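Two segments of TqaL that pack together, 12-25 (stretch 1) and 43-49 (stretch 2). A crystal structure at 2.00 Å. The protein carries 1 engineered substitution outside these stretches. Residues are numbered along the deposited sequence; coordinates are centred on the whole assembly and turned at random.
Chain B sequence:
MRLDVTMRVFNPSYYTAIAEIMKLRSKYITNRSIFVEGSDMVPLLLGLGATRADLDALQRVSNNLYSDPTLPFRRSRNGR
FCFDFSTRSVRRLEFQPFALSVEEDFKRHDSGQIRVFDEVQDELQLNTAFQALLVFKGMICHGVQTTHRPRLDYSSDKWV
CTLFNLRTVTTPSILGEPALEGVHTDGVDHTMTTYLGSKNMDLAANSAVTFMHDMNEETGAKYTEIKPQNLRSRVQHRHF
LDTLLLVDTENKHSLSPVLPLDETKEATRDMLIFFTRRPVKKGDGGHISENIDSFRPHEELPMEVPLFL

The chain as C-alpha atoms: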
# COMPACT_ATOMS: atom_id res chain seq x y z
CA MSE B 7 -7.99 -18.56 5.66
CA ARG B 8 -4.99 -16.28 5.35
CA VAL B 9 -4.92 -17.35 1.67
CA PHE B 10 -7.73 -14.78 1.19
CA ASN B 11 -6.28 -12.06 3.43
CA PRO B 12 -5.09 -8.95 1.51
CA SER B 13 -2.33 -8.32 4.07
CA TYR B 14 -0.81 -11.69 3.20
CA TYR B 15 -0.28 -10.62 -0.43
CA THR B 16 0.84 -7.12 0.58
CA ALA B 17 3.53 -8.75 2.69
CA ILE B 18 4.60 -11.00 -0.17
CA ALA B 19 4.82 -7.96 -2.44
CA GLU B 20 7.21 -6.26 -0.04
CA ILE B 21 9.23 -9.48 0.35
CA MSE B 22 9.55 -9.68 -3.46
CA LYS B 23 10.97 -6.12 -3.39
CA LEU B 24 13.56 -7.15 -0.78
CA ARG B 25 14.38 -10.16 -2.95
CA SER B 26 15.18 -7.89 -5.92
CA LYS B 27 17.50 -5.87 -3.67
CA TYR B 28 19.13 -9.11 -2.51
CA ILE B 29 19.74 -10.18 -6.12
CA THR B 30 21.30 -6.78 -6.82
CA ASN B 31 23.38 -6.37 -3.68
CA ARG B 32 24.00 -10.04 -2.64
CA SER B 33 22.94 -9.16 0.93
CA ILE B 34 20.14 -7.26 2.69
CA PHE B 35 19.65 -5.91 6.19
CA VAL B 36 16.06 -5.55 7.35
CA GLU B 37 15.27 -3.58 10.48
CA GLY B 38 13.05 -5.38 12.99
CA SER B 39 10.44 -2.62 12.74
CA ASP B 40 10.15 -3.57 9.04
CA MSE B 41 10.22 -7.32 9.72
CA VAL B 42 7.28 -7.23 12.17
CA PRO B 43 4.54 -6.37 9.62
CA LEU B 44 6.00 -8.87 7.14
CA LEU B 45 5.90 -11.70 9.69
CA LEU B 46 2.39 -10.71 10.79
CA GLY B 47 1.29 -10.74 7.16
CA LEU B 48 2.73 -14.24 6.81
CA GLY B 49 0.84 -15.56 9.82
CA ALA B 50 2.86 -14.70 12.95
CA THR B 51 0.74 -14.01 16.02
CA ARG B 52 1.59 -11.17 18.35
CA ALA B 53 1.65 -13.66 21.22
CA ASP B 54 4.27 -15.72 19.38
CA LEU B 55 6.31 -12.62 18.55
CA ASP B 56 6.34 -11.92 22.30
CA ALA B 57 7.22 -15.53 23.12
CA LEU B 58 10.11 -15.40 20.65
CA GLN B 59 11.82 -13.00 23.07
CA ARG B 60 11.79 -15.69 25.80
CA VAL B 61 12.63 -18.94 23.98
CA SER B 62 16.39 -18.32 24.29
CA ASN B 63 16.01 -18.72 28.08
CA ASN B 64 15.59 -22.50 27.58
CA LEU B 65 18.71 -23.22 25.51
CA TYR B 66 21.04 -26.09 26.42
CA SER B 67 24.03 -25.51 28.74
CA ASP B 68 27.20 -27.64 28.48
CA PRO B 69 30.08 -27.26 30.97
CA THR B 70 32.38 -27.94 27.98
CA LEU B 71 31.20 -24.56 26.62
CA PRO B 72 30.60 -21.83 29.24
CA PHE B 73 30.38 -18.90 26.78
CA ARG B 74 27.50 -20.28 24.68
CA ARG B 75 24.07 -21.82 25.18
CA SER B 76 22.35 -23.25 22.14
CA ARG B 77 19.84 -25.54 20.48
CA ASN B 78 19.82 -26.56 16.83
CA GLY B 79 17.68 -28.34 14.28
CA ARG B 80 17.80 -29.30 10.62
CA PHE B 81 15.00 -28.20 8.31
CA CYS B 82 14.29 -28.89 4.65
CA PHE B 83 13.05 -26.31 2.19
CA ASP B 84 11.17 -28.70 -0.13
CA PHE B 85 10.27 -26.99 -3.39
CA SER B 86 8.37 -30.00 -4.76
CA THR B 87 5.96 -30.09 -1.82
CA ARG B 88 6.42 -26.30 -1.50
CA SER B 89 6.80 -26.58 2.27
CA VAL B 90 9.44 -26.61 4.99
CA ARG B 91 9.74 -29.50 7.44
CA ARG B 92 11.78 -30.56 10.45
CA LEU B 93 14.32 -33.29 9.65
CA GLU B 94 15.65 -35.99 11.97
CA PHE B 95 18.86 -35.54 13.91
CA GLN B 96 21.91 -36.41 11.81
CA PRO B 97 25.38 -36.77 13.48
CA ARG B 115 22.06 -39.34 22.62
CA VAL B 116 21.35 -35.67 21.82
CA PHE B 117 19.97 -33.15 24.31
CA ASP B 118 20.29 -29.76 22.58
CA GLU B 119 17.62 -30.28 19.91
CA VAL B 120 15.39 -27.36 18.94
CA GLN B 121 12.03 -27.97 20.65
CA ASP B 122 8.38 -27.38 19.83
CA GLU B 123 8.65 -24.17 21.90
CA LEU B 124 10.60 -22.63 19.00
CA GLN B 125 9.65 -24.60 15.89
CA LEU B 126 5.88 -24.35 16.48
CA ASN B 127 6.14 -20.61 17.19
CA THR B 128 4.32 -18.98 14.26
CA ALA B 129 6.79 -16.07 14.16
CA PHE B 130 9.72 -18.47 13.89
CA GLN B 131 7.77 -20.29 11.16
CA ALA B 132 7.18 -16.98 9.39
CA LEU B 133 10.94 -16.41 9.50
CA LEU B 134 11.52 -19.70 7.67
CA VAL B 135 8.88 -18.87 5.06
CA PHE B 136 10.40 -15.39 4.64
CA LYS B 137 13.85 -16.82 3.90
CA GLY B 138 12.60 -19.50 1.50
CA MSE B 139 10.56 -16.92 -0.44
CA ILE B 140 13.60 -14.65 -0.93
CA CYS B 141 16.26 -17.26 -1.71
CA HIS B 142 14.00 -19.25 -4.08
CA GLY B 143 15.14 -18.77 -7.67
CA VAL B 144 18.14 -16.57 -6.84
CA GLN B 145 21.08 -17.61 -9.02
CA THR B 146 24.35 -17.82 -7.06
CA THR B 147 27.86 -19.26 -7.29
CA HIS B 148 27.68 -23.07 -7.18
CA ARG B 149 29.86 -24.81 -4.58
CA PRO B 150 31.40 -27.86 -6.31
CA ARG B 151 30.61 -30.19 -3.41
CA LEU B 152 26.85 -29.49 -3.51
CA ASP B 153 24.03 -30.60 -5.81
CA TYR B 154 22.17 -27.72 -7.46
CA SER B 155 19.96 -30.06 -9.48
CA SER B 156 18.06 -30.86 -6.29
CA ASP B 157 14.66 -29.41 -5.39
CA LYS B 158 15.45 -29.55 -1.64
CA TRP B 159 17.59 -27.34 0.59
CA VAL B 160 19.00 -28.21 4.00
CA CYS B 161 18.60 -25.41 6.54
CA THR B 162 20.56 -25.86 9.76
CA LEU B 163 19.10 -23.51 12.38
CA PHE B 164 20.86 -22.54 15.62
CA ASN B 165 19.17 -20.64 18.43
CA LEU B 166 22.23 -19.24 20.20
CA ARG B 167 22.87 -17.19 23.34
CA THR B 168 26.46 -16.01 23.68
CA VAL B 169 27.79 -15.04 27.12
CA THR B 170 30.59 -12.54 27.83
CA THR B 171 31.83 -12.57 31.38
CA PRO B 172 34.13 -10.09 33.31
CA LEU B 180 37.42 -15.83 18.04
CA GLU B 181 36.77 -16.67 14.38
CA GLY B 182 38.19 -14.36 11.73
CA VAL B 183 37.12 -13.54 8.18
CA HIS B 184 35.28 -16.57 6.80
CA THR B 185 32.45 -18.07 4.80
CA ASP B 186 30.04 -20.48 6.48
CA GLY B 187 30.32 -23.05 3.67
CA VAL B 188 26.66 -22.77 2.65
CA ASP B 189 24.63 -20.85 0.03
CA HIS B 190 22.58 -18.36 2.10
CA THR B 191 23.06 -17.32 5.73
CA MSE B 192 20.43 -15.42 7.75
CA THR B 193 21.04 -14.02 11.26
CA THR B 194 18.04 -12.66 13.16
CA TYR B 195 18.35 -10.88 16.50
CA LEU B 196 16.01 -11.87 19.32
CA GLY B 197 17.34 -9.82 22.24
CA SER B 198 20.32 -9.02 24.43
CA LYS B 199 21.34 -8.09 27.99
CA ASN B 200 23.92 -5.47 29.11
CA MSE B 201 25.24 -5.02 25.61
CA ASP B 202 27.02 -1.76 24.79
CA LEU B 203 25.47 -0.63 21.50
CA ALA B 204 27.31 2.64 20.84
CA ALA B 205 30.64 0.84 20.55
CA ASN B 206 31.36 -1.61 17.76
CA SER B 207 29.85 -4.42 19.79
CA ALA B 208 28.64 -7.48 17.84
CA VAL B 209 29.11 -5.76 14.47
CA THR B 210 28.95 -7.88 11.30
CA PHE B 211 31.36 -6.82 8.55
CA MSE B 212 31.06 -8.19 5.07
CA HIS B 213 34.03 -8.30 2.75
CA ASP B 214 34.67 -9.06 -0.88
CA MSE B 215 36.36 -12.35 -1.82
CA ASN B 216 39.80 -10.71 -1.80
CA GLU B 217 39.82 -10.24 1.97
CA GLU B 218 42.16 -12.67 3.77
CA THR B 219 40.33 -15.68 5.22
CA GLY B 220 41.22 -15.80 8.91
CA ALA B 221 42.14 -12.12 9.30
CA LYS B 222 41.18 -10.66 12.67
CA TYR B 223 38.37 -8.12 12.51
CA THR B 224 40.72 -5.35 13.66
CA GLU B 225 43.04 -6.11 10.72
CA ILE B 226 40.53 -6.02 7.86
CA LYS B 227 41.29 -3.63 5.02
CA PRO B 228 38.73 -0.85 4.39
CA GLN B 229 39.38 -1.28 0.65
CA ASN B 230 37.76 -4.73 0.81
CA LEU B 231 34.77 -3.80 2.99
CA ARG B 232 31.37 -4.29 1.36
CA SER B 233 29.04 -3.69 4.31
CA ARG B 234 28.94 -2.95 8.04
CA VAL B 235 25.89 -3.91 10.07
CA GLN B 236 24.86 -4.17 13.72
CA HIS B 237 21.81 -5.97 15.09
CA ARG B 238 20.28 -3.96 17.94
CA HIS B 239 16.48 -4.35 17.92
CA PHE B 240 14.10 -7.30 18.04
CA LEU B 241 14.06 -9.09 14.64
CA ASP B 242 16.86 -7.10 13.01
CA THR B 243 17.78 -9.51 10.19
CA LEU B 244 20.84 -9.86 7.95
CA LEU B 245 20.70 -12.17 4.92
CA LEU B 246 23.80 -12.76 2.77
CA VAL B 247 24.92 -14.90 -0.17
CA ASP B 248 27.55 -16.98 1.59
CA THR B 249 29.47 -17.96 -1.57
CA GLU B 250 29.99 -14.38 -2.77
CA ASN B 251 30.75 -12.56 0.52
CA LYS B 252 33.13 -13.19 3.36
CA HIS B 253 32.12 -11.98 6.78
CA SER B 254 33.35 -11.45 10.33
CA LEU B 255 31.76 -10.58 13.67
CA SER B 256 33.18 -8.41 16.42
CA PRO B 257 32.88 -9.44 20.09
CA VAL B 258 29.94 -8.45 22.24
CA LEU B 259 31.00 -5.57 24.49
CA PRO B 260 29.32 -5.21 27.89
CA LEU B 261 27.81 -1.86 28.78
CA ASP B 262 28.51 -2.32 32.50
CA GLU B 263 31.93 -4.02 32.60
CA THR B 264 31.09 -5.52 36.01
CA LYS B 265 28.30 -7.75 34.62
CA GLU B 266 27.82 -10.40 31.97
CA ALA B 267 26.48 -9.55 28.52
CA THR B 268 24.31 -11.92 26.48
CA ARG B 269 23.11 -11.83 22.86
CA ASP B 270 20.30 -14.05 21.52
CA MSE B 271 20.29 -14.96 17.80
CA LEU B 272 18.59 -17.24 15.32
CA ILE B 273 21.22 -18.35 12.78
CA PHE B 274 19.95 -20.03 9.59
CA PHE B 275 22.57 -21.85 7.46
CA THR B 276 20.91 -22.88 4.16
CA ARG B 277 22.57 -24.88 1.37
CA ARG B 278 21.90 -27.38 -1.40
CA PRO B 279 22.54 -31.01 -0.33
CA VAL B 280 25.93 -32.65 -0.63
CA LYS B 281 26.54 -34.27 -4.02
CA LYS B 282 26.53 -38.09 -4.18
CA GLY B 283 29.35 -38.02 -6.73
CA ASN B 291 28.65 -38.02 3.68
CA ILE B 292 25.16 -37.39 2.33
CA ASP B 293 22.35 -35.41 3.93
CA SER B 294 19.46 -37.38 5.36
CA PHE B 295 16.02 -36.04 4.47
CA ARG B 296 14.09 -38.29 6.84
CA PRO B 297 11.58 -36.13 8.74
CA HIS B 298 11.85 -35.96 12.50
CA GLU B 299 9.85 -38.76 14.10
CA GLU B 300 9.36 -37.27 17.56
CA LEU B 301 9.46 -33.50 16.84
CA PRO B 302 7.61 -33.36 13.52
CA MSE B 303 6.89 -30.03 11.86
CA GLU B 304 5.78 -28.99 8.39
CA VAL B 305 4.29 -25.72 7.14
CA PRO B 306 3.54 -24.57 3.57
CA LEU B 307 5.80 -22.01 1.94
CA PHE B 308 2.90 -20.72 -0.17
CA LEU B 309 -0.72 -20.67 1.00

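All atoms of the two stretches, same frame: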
# COMPACT_ATOMS: atom_id res chain seq x y z
N PRO B 12 -5.91 -9.87 2.32
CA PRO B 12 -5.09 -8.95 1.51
C PRO B 12 -3.73 -8.67 2.11
O PRO B 12 -2.76 -8.49 1.36
CB PRO B 12 -5.95 -7.67 1.45
CG PRO B 12 -7.36 -8.15 1.73
CD PRO B 12 -7.21 -9.28 2.69
N SER B 13 -3.61 -8.63 3.44
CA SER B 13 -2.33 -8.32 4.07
C SER B 13 -1.30 -9.41 3.86
O SER B 13 -0.10 -9.15 3.96
CB SER B 13 -2.54 -8.07 5.56
OG SER B 13 -2.81 -9.28 6.22
N TYR B 14 -1.74 -10.64 3.59
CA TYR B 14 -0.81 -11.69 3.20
C TYR B 14 -0.11 -11.34 1.89
O TYR B 14 1.12 -11.38 1.78
CB TYR B 14 -1.58 -13.01 3.10
CG TYR B 14 -0.78 -14.19 2.60
CD1 TYR B 14 0.29 -14.67 3.33
CD2 TYR B 14 -1.13 -14.84 1.42
CE1 TYR B 14 1.02 -15.77 2.89
CE2 TYR B 14 -0.40 -15.94 0.97
CZ TYR B 14 0.67 -16.40 1.71
OH TYR B 14 1.40 -17.48 1.29
N TYR B 15 -0.88 -10.94 0.88
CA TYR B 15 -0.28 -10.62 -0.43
C TYR B 15 0.50 -9.31 -0.40
O TYR B 15 1.52 -9.18 -1.09
CB TYR B 15 -1.38 -10.63 -1.48
CG TYR B 15 -1.96 -12.01 -1.57
CD1 TYR B 15 -1.26 -13.02 -2.23
CD2 TYR B 15 -3.15 -12.35 -0.92
CE1 TYR B 15 -1.76 -14.33 -2.29
CE2 TYR B 15 -3.67 -13.65 -0.98
CZ TYR B 15 -2.96 -14.64 -1.67
OH TYR B 15 -3.43 -15.94 -1.74
N THR B 16 0.06 -8.34 0.39
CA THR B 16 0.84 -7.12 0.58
C THR B 16 2.21 -7.44 1.16
O THR B 16 3.22 -6.88 0.74
CB THR B 16 0.08 -6.17 1.49
OG1 THR B 16 -1.18 -5.85 0.90
CG2 THR B 16 0.87 -4.89 1.73
N ALA B 17 2.25 -8.34 2.13
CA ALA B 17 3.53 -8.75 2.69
C ALA B 17 4.40 -9.41 1.64
O ALA B 17 5.59 -9.11 1.53
CB ALA B 17 3.30 -9.70 3.86
N ILE B 18 3.82 -10.32 0.86
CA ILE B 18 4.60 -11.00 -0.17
C ILE B 18 5.16 -9.99 -1.15
O ILE B 18 6.33 -10.07 -1.55
CB ILE B 18 3.75 -12.08 -0.87
CG1 ILE B 18 3.32 -13.15 0.14
CG2 ILE B 18 4.55 -12.73 -2.00
CD1 ILE B 18 2.34 -14.16 -0.41
N ALA B 19 4.35 -8.99 -1.52
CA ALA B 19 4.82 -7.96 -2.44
C ALA B 19 6.06 -7.28 -1.90
O ALA B 19 7.05 -7.08 -2.62
CB ALA B 19 3.71 -6.94 -2.69
N GLU B 20 6.04 -6.91 -0.62
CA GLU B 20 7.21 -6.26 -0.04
C GLU B 20 8.40 -7.22 0.01
O GLU B 20 9.55 -6.82 -0.22
CB GLU B 20 6.84 -5.73 1.35
CG GLU B 20 7.99 -5.10 2.11
CD GLU B 20 8.65 -3.96 1.35
OE1 GLU B 20 7.90 -3.22 0.65
OE2 GLU B 20 9.89 -3.81 1.45
N ILE B 21 8.15 -8.50 0.30
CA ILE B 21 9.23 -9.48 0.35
C ILE B 21 9.85 -9.67 -1.03
O ILE B 21 11.07 -9.77 -1.16
CB ILE B 21 8.73 -10.81 0.95
CG1 ILE B 21 8.36 -10.61 2.42
CG2 ILE B 21 9.79 -11.91 0.76
CD1 ILE B 21 7.59 -11.80 3.02
N MSE B 22 9.04 -9.62 -2.08
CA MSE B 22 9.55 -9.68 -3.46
C MSE B 22 10.44 -8.45 -3.75
O MSE B 22 11.43 -8.60 -4.43
CB MSE B 22 8.40 -9.88 -4.44
CG MSE B 22 7.71 -11.19 -4.29
SE MSE B 22 8.91 -12.66 -4.64
CE MSE B 22 9.28 -13.38 -3.00
N LYS B 23 10.09 -7.28 -3.23
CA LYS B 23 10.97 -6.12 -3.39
C LYS B 23 12.32 -6.35 -2.71
O LYS B 23 13.38 -6.08 -3.29
CB LYS B 23 10.31 -4.86 -2.84
CG LYS B 23 9.11 -4.41 -3.64
CD LYS B 23 8.47 -3.19 -2.97
CE LYS B 23 7.42 -2.57 -3.88
NZ LYS B 23 6.45 -1.76 -3.08
N LEU B 24 12.30 -6.83 -1.47
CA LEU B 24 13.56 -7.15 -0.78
C LEU B 24 14.36 -8.17 -1.57
O LEU B 24 15.59 -8.08 -1.64
CB LEU B 24 13.27 -7.66 0.64
CG LEU B 24 12.67 -6.63 1.60
CD1 LEU B 24 12.20 -7.27 2.92
CD2 LEU B 24 13.66 -5.51 1.86
N ARG B 25 13.68 -9.15 -2.17
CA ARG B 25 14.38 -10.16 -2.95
C ARG B 25 15.12 -9.54 -4.13
O ARG B 25 16.26 -9.92 -4.43
CB ARG B 25 13.38 -11.22 -3.44
CG ARG B 25 13.97 -12.29 -4.34
CD ARG B 25 12.93 -13.31 -4.71
NE ARG B 25 13.43 -14.40 -5.52
CZ ARG B 25 13.65 -14.31 -6.83
NH1 ARG B 25 13.44 -13.17 -7.49
NH2 ARG B 25 14.11 -15.37 -7.48
N PRO B 43 5.73 -6.25 10.46
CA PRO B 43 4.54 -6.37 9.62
C PRO B 43 4.65 -7.45 8.55
O PRO B 43 3.63 -8.04 8.19
CB PRO B 43 4.40 -4.97 9.00
CG PRO B 43 5.72 -4.37 9.11
CD PRO B 43 6.37 -4.93 10.32
N LEU B 44 5.85 -7.76 8.07
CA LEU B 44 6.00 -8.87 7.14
C LEU B 44 5.65 -10.20 7.80
O LEU B 44 4.93 -11.02 7.23
CB LEU B 44 7.43 -8.90 6.57
CG LEU B 44 7.84 -7.63 5.82
CD1 LEU B 44 9.22 -7.74 5.24
CD2 LEU B 44 6.84 -7.35 4.72
N LEU B 45 6.18 -10.44 9.01
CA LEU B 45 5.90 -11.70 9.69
C LEU B 45 4.43 -11.81 10.06
O LEU B 45 3.83 -12.88 9.94
CB LEU B 45 6.79 -11.85 10.92
CG LEU B 45 8.30 -11.93 10.68
CD1 LEU B 45 9.04 -12.42 11.94
CD2 LEU B 45 8.61 -12.84 9.51
N LEU B 46 3.83 -10.71 10.53
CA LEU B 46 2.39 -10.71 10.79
C LEU B 46 1.62 -11.07 9.53
O LEU B 46 0.72 -11.92 9.56
CB LEU B 46 1.95 -9.33 11.29
CG LEU B 46 2.40 -8.96 12.71
CD1 LEU B 46 2.08 -7.51 13.03
CD2 LEU B 46 1.72 -9.87 13.71
N GLY B 47 1.97 -10.45 8.40
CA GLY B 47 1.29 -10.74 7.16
C GLY B 47 1.40 -12.19 6.76
O GLY B 47 0.49 -12.73 6.14
N LEU B 48 2.51 -12.84 7.13
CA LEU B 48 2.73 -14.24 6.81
C LEU B 48 1.99 -15.17 7.75
O LEU B 48 1.88 -16.37 7.45
CB LEU B 48 4.22 -14.59 6.88
CG LEU B 48 5.05 -13.90 5.84
CD1 LEU B 48 6.53 -14.38 5.85
CD2 LEU B 48 4.25 -14.20 4.58
N GLY B 49 1.53 -14.68 8.90
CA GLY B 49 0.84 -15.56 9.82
C GLY B 49 1.35 -15.55 11.26
O GLY B 49 0.79 -16.27 12.09

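Two helices make this contact, and the first rule it teaches is that the backbones come close where one residue of each facing pair is small: Gly47 opposite Tyr14 (CA to CA 4.6 Å) and Ala17 opposite Leu44 (CA to CA 5.1 Å). Helix 12-25 and helix 43-48 run in roughly opposed directions, at 134° between their N-to-C directions, with axes 8.0 Å apart at closest approach. Each helix carries its own backbone hydrogen bonds, as in Ala17 N to Ser13 O at 3.1 Å and Gly47 N to Pro43 O at 2.9 Å, and none passes between the two. The contact, burying 392 Å² in all, therefore rests mainly on shape and apolar packing.

Gly47 is the steric key. A CB on it would point toward the first helix and lie 2.6 Å from Ala17 CB and 2.9 Å from Ser13 O, both clashes. Without one, Gly47 CA approaches Ala17 CB to 4.0 Å and Ser13 O to 3.8 Å. The same closeness permits a polar backbone contact: Tyr14 CA lies 3.4 Å from Gly47 O, with an angle of 145° at the hydrogen, a CA-H...O interaction. That carbonyl oxygen also sits at the edge of the Tyr14 ring, near its plane.

The apolar packing is organised around Leu44, a knob in a hole formed by Ala17, Glu20, Ile21 and Leu24. Its CA-to-CB bond points sideways, but the m,t rotamer brings the end of the side chain nearer the first helix. Leu44 CD2 lies 4.3 Å from Ala17 CB and 3.6 Å from Glu20 CG, so even the glutamate contributes aliphatic surface to the pocket. Leu44 CD1 meets Ile21 CG1 at 4.1 Å and Leu24 CD1 at 3.8 Å.

Leu48 extends the apolar surface one turn further along. Its CA-to-CB bond points away, yet its end returns to the contact: Leu48 CD1 lies 4.0 Å from Ile21 CD1, and Leu48 CD2 lies 4.0 Å from Tyr14 CE1. Ile21 thus touches both leucines, while the Tyr14 ring offers carbon to Leu48 and has its OH hydrogen-bonded elsewhere in the structure.

Gly49 obeys a different rule. It closes a Schellman motif, its N bonding to Leu46 O at 3.0 Å and weakly to Leu45 O at 3.1 Å. Its phi of 128° would jam a CB against the preceding carbonyl oxygen. One glycine admits a neighbouring helix; the other lets its own chain turn out of one.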